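Local coordinates for putative NADH dehydrogenase/NAD(P)H nitroreductase (Parabacteroides distasonis, PDB 3M5K), which binds flavin mononucleotide and is probably an FMN-dependent oxidoreductase of the nitroreductase family, at residues A[34-44]-A[97-108]. Sequence-based numbering, arbitrary orientation. Where two conformers were deposited one is given.
Sequences LIRAGMAAPSS and DCSAASQNLLLA. With FMN (flavin mononucleotide), chain E.
Gly38 and Ala101 bring two helices of the FMN-dependent nitroreductase fold almost backbone to backbone, a worked example of close helix packing through small residues. The axes of helices 34-39 and 97-108 approach to 7.3 Å and run roughly antiparallel, at 142°. Gly38 CA lies 3.4 Å from Ala101 O in a CA-H...O contact, and Ala101 CA returns one to Gly38 O. Farther along, the CB methyls of Ala37 and Ala108 press together at 3.5 Å, tighter than usual for carbons, while Leu34 extends CD2 over Leu105 O and the Ala108 methyl.

Within this apolar seam Asn104 supplies the polar link: its ND2 donates to Ala37 O (3.0 Å), tilted from the carbonyl plane and on the face opposite Ala40 N, so two donors grip one buried oxygen. The other end of the amide, OD1, accepts from Gln103 of the second subunit, so the same side chain also reaches across the dimer interface.

Beyond the helix, Ala41 CB settles on Ala101 N and the chain runs on to the flavin. Ser43 N donates to FMN O3', and Ser44 CB lies against the C6 and C7 side of the isoalloxazine. Asp97 holds this loop with both carboxylate oxygens. Its CG stands anti to the carbonyl carbon (chi1 -64°), which carries the carboxylate to the loop. Ser44 N meets OD1 on its syn side in a nearly straight bond (170°), whereas Ser43 OG reaches OD2 from above the carboxylate plane at 2.8 Å. Replacing Asp97 by an alanine would probably leave Ser44 N without its acceptor, Ser43 OG without this one, and the loop beside the flavin less firmly placed. A water joins that same OD2 to Ser44 O.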
loop_
_atom_site.group_PDB
_atom_site.type_symbol
_atom_site.label_atom_id
_atom_site.label_comp_id
_atom_site.label_asym_id
_atom_site.label_seq_id
_atom_site.Cartn_x
_atom_site.Cartn_y
_atom_site.Cartn_z
ATOM N N LEU A 34 -13.135 -7.523 1.886
ATOM C CA LEU A 34 -11.695 -7.393 2.043
ATOM C C LEU A 34 -11.000 -7.488 0.692
ATOM O O LEU A 34 -10.110 -6.683 0.384
ATOM C CB LEU A 34 -11.123 -8.455 3.019
ATOM C CG LEU A 34 -11.491 -8.367 4.520
ATOM C CD1 LEU A 34 -10.829 -9.576 5.247
ATOM C CD2 LEU A 34 -11.052 -7.053 5.160
ATOM N N ILE A 35 -11.454 -8.450 -0.108
ATOM C CA ILE A 35 -10.918 -8.696 -1.443
ATOM C C ILE A 35 -11.245 -7.502 -2.350
ATOM O O ILE A 35 -10.386 -6.955 -3.020
ATOM C CB ILE A 35 -11.528 -9.981 -2.065
ATOM C CG1 ILE A 35 -11.218 -11.215 -1.194
ATOM C CG2 ILE A 35 -11.018 -10.184 -3.505
ATOM C CD1 ILE A 35 -9.734 -11.357 -0.822
ATOM N N ARG A 36 -12.510 -7.121 -2.368
ATOM C CA ARG A 36 -12.960 -5.978 -3.177
ATOM C C ARG A 36 -12.179 -4.704 -2.841
ATOM O O ARG A 36 -11.864 -3.907 -3.728
ATOM C CB ARG A 36 -14.461 -5.764 -2.957
ATOM C CG ARG A 36 -15.154 -4.773 -3.889
ATOM C CD ARG A 36 -16.670 -4.707 -3.575
ATOM N NE ARG A 36 -17.447 -5.836 -4.123
ATOM C CZ ARG A 36 -17.849 -5.935 -5.395
ATOM N NH1 ARG A 36 -17.533 -4.996 -6.276
ATOM N NH2 ARG A 36 -18.549 -7.001 -5.800
ATOM N N ALA A 37 -11.887 -4.504 -1.557
ATOM C CA ALA A 37 -11.037 -3.393 -1.124
ATOM C C ALA A 37 -9.660 -3.491 -1.757
ATOM O O ALA A 37 -9.183 -2.534 -2.348
ATOM C CB ALA A 37 -10.948 -3.346 0.442
ATOM N N GLY A 38 -9.015 -4.652 -1.656
ATOM C CA GLY A 38 -7.723 -4.862 -2.318
ATOM C C GLY A 38 -7.705 -4.561 -3.799
ATOM O O GLY A 38 -6.791 -3.916 -4.310
HETATM N N MSE A 39 -8.754 -5.015 -4.485
HETATM C CA MSE A 39 -8.877 -4.867 -5.932
HETATM C C MSE A 39 -9.060 -3.408 -6.361
HETATM O O MSE A 39 -8.817 -3.087 -7.522
HETATM C CB MSE A 39 -10.060 -5.693 -6.444
HETATM C CG MSE A 39 -9.923 -7.168 -6.174
HETATM SE SE MSE A 39 -11.423 -8.208 -6.730
HETATM C CE MSE A 39 -10.432 -9.925 -6.845
ATOM N N ALA A 40 -9.454 -2.546 -5.419
ATOM C CA ALA A 40 -9.627 -1.100 -5.682
ATOM C C ALA A 40 -8.302 -0.302 -5.694
ATOM O O ALA A 40 -8.284 0.905 -5.950
ATOM C CB ALA A 40 -10.614 -0.490 -4.702
ATOM N N ALA A 41 -7.182 -0.959 -5.412
ATOM C CA ALA A 41 -5.864 -0.301 -5.429
ATOM C C ALA A 41 -5.569 0.365 -6.760
ATOM O O ALA A 41 -6.096 -0.051 -7.813
ATOM C CB ALA A 41 -4.743 -1.318 -5.121
ATOM N N PRO A 42 -4.679 1.372 -6.724
ATOM C CA PRO A 42 -4.126 1.871 -7.975
ATOM C C PRO A 42 -3.188 0.798 -8.560
ATOM O O PRO A 42 -2.765 -0.101 -7.839
ATOM C CB PRO A 42 -3.312 3.087 -7.544
ATOM C CG PRO A 42 -2.894 2.768 -6.130
ATOM C CD PRO A 42 -4.076 2.022 -5.553
ATOM N N SER A 43 -2.835 0.932 -9.835
ATOM C CA SER A 43 -2.065 -0.079 -10.541
ATOM C C SER A 43 -1.296 0.569 -11.679
ATOM O O SER A 43 -1.873 1.286 -12.497
ATOM C CB SER A 43 -3.046 -1.165 -11.105
ATOM O OG SER A 43 -2.377 -2.092 -11.922
ATOM N N SER A 44 -0.004 0.317 -11.750
ATOM C CA SER A 44 0.816 0.818 -12.842
ATOM C C SER A 44 0.259 0.371 -14.204
ATOM O O SER A 44 0.074 -0.834 -14.451
ATOM C CB SER A 44 2.250 0.337 -12.676
ATOM O OG SER A 44 3.007 0.726 -13.800
ATOM N N ASP A 97 1.882 -2.437 -6.829
ATOM C CA ASP A 97 0.442 -2.592 -6.920
ATOM C C ASP A 97 -0.078 -3.479 -5.804
ATOM O O ASP A 97 -1.097 -3.174 -5.160
ATOM C CB ASP A 97 0.010 -3.244 -8.233
ATOM C CG ASP A 97 0.333 -2.418 -9.498
ATOM O OD1 ASP A 97 0.971 -1.331 -9.467
ATOM O OD2 ASP A 97 -0.068 -2.916 -10.563
ATOM N N CYS A 98 0.577 -4.633 -5.607
ATOM C CA CYS A 98 0.092 -5.599 -4.627
ATOM C C CYS A 98 0.312 -5.170 -3.185
ATOM O O CYS A 98 -0.434 -5.572 -2.288
ATOM C CB CYS A 98 0.706 -6.991 -4.881
ATOM S SG CYS A 98 0.171 -7.783 -6.411
ATOM N N SER A 99 1.319 -4.328 -2.956
ATOM C CA SER A 99 1.509 -3.713 -1.646
ATOM C C SER A 99 0.395 -2.696 -1.350
ATOM O O SER A 99 -0.127 -2.650 -0.250
ATOM C CB SER A 99 2.897 -3.040 -1.564
ATOM O OG SER A 99 3.982 -3.980 -1.550
ATOM N N ALA A 100 0.010 -1.904 -2.349
ATOM C CA ALA A 100 -1.142 -0.989 -2.226
ATOM C C ALA A 100 -2.458 -1.766 -1.998
ATOM O O ALA A 100 -3.272 -1.402 -1.170
ATOM C CB ALA A 100 -1.249 -0.085 -3.447
ATOM N N ALA A 101 -2.660 -2.851 -2.736
ATOM C CA ALA A 101 -3.812 -3.723 -2.528
ATOM C C ALA A 101 -3.856 -4.265 -1.102
ATOM O O ALA A 101 -4.926 -4.275 -0.444
ATOM C CB ALA A 101 -3.765 -4.887 -3.556
ATOM N N SER A 102 -2.695 -4.748 -0.642
ATOM C CA SER A 102 -2.550 -5.265 0.719
ATOM C C SER A 102 -2.975 -4.238 1.758
ATOM O O SER A 102 -3.710 -4.565 2.698
ATOM C CB SER A 102 -1.128 -5.796 0.946
ATOM O OG SER A 102 -0.915 -6.946 0.140
ATOM N N GLN A 103 -2.491 -2.996 1.616
ATOM C CA GLN A 103 -2.844 -1.929 2.534
ATOM C C GLN A 103 -4.340 -1.611 2.542
ATOM O O GLN A 103 -4.917 -1.448 3.622
ATOM C CB GLN A 103 -1.978 -0.659 2.270
ATOM C CG GLN A 103 -2.142 0.487 3.315
ATOM C CD GLN A 103 -1.859 0.036 4.721
ATOM O OE1 GLN A 103 -1.202 -0.995 4.934
ATOM N NE2 GLN A 103 -2.334 0.802 5.698
ATOM N N ASN A 104 -4.978 -1.572 1.361
ATOM C CA ASN A 104 -6.452 -1.460 1.310
ATOM C C ASN A 104 -7.152 -2.565 2.125
ATOM O O ASN A 104 -8.144 -2.311 2.836
ATOM C CB ASN A 104 -6.992 -1.524 -0.112
ATOM C CG ASN A 104 -6.941 -0.199 -0.861
ATOM O OD1 ASN A 104 -6.518 0.827 -0.323
ATOM N ND2 ASN A 104 -7.327 -0.249 -2.150
ATOM N N LEU A 105 -6.621 -3.786 2.009
ATOM C CA LEU A 105 -7.224 -4.968 2.652
ATOM C C LEU A 105 -7.113 -4.817 4.168
ATOM O O LEU A 105 -8.096 -5.022 4.903
ATOM C CB LEU A 105 -6.585 -6.260 2.147
ATOM C CG LEU A 105 -7.210 -7.579 2.587
ATOM C CD1 LEU A 105 -6.961 -8.593 1.469
ATOM C CD2 LEU A 105 -6.701 -8.069 3.963
ATOM N N LEU A 106 -5.948 -4.404 4.645
ATOM C CA LEU A 106 -5.734 -4.229 6.082
ATOM C C LEU A 106 -6.635 -3.134 6.662
ATOM O O LEU A 106 -7.144 -3.253 7.791
ATOM C CB LEU A 106 -4.259 -3.906 6.362
ATOM C CG LEU A 106 -3.168 -4.977 6.090
ATOM C CD1 LEU A 106 -1.805 -4.389 6.471
ATOM C CD2 LEU A 106 -3.411 -6.331 6.834
ATOM N N LEU A 107 -6.821 -2.041 5.903
ATOM C CA LEU A 107 -7.688 -0.954 6.347
ATOM C C LEU A 107 -9.140 -1.393 6.350
ATOM O O LEU A 107 -9.907 -1.074 7.290
ATOM C CB LEU A 107 -7.482 0.276 5.451
ATOM C CG LEU A 107 -6.121 1.004 5.570
ATOM C CD1 LEU A 107 -6.005 2.124 4.509
ATOM C CD2 LEU A 107 -5.897 1.557 7.027
ATOM N N ALA A 108 -9.547 -2.100 5.286
ATOM C CA ALA A 108 -10.884 -2.693 5.218
ATOM C C ALA A 108 -11.157 -3.554 6.454
ATOM O O ALA A 108 -12.212 -3.429 7.080
ATOM C CB ALA A 108 -11.082 -3.479 3.928
HETATM N N1 FMN E . -0.294 7.402 -13.271
HETATM C C2 FMN E . 0.325 8.410 -14.013
HETATM O O2 FMN E . -0.345 9.308 -14.552
HETATM N N3 FMN E . 1.679 8.387 -14.206
HETATM C C4 FMN E . 2.468 7.383 -13.677
HETATM O O4 FMN E . 3.687 7.433 -13.883
HETATM C C4A FMN E . 1.844 6.350 -12.935
HETATM N N5 FMN E . 2.569 5.261 -12.430
HETATM C C5A FMN E . 1.985 4.419 -11.521
HETATM C C6 FMN E . 2.778 3.476 -10.883
HETATM C C7 FMN E . 2.246 2.657 -9.896
HETATM C C7M FMN E . 3.123 1.631 -9.204
HETATM C C8 FMN E . 0.893 2.765 -9.557
HETATM C C8M FMN E . 0.323 1.884 -8.462
HETATM C C9 FMN E . 0.097 3.720 -10.205
HETATM C C9A FMN E . 0.625 4.547 -11.206
HETATM N N10 FMN E . -0.172 5.471 -11.915
HETATM C C10 FMN E . 0.454 6.390 -12.728
HETATM C "C1'" FMN E . -1.659 5.529 -11.705
HETATM C "C2'" FMN E . -2.373 4.418 -12.516
HETATM O "O2'" FMN E . -2.381 4.729 -13.914
HETATM C "C3'" FMN E . -3.778 4.177 -11.961
HETATM O "O3'" FMN E . -3.703 3.766 -10.613
HETATM C "C4'" FMN E . -4.601 3.184 -12.783
HETATM O "O4'" FMN E . -4.879 3.752 -14.050
HETATM C "C5'" FMN E . -5.893 2.827 -12.084
HETATM O "O5'" FMN E . -6.694 4.013 -12.022
HETATM P P FMN E . -7.159 4.583 -10.625
HETATM O O1P FMN E . -8.043 3.582 -9.913
HETATM O O2P FMN E . -5.929 4.976 -9.808
HETATM O O3P FMN E . -7.980 5.846 -11.001
HETATM O O HOH W 1 -8.381 2.300 -3.553
HETATM O O HOH W 2 0.981 -2.949 -12.986
#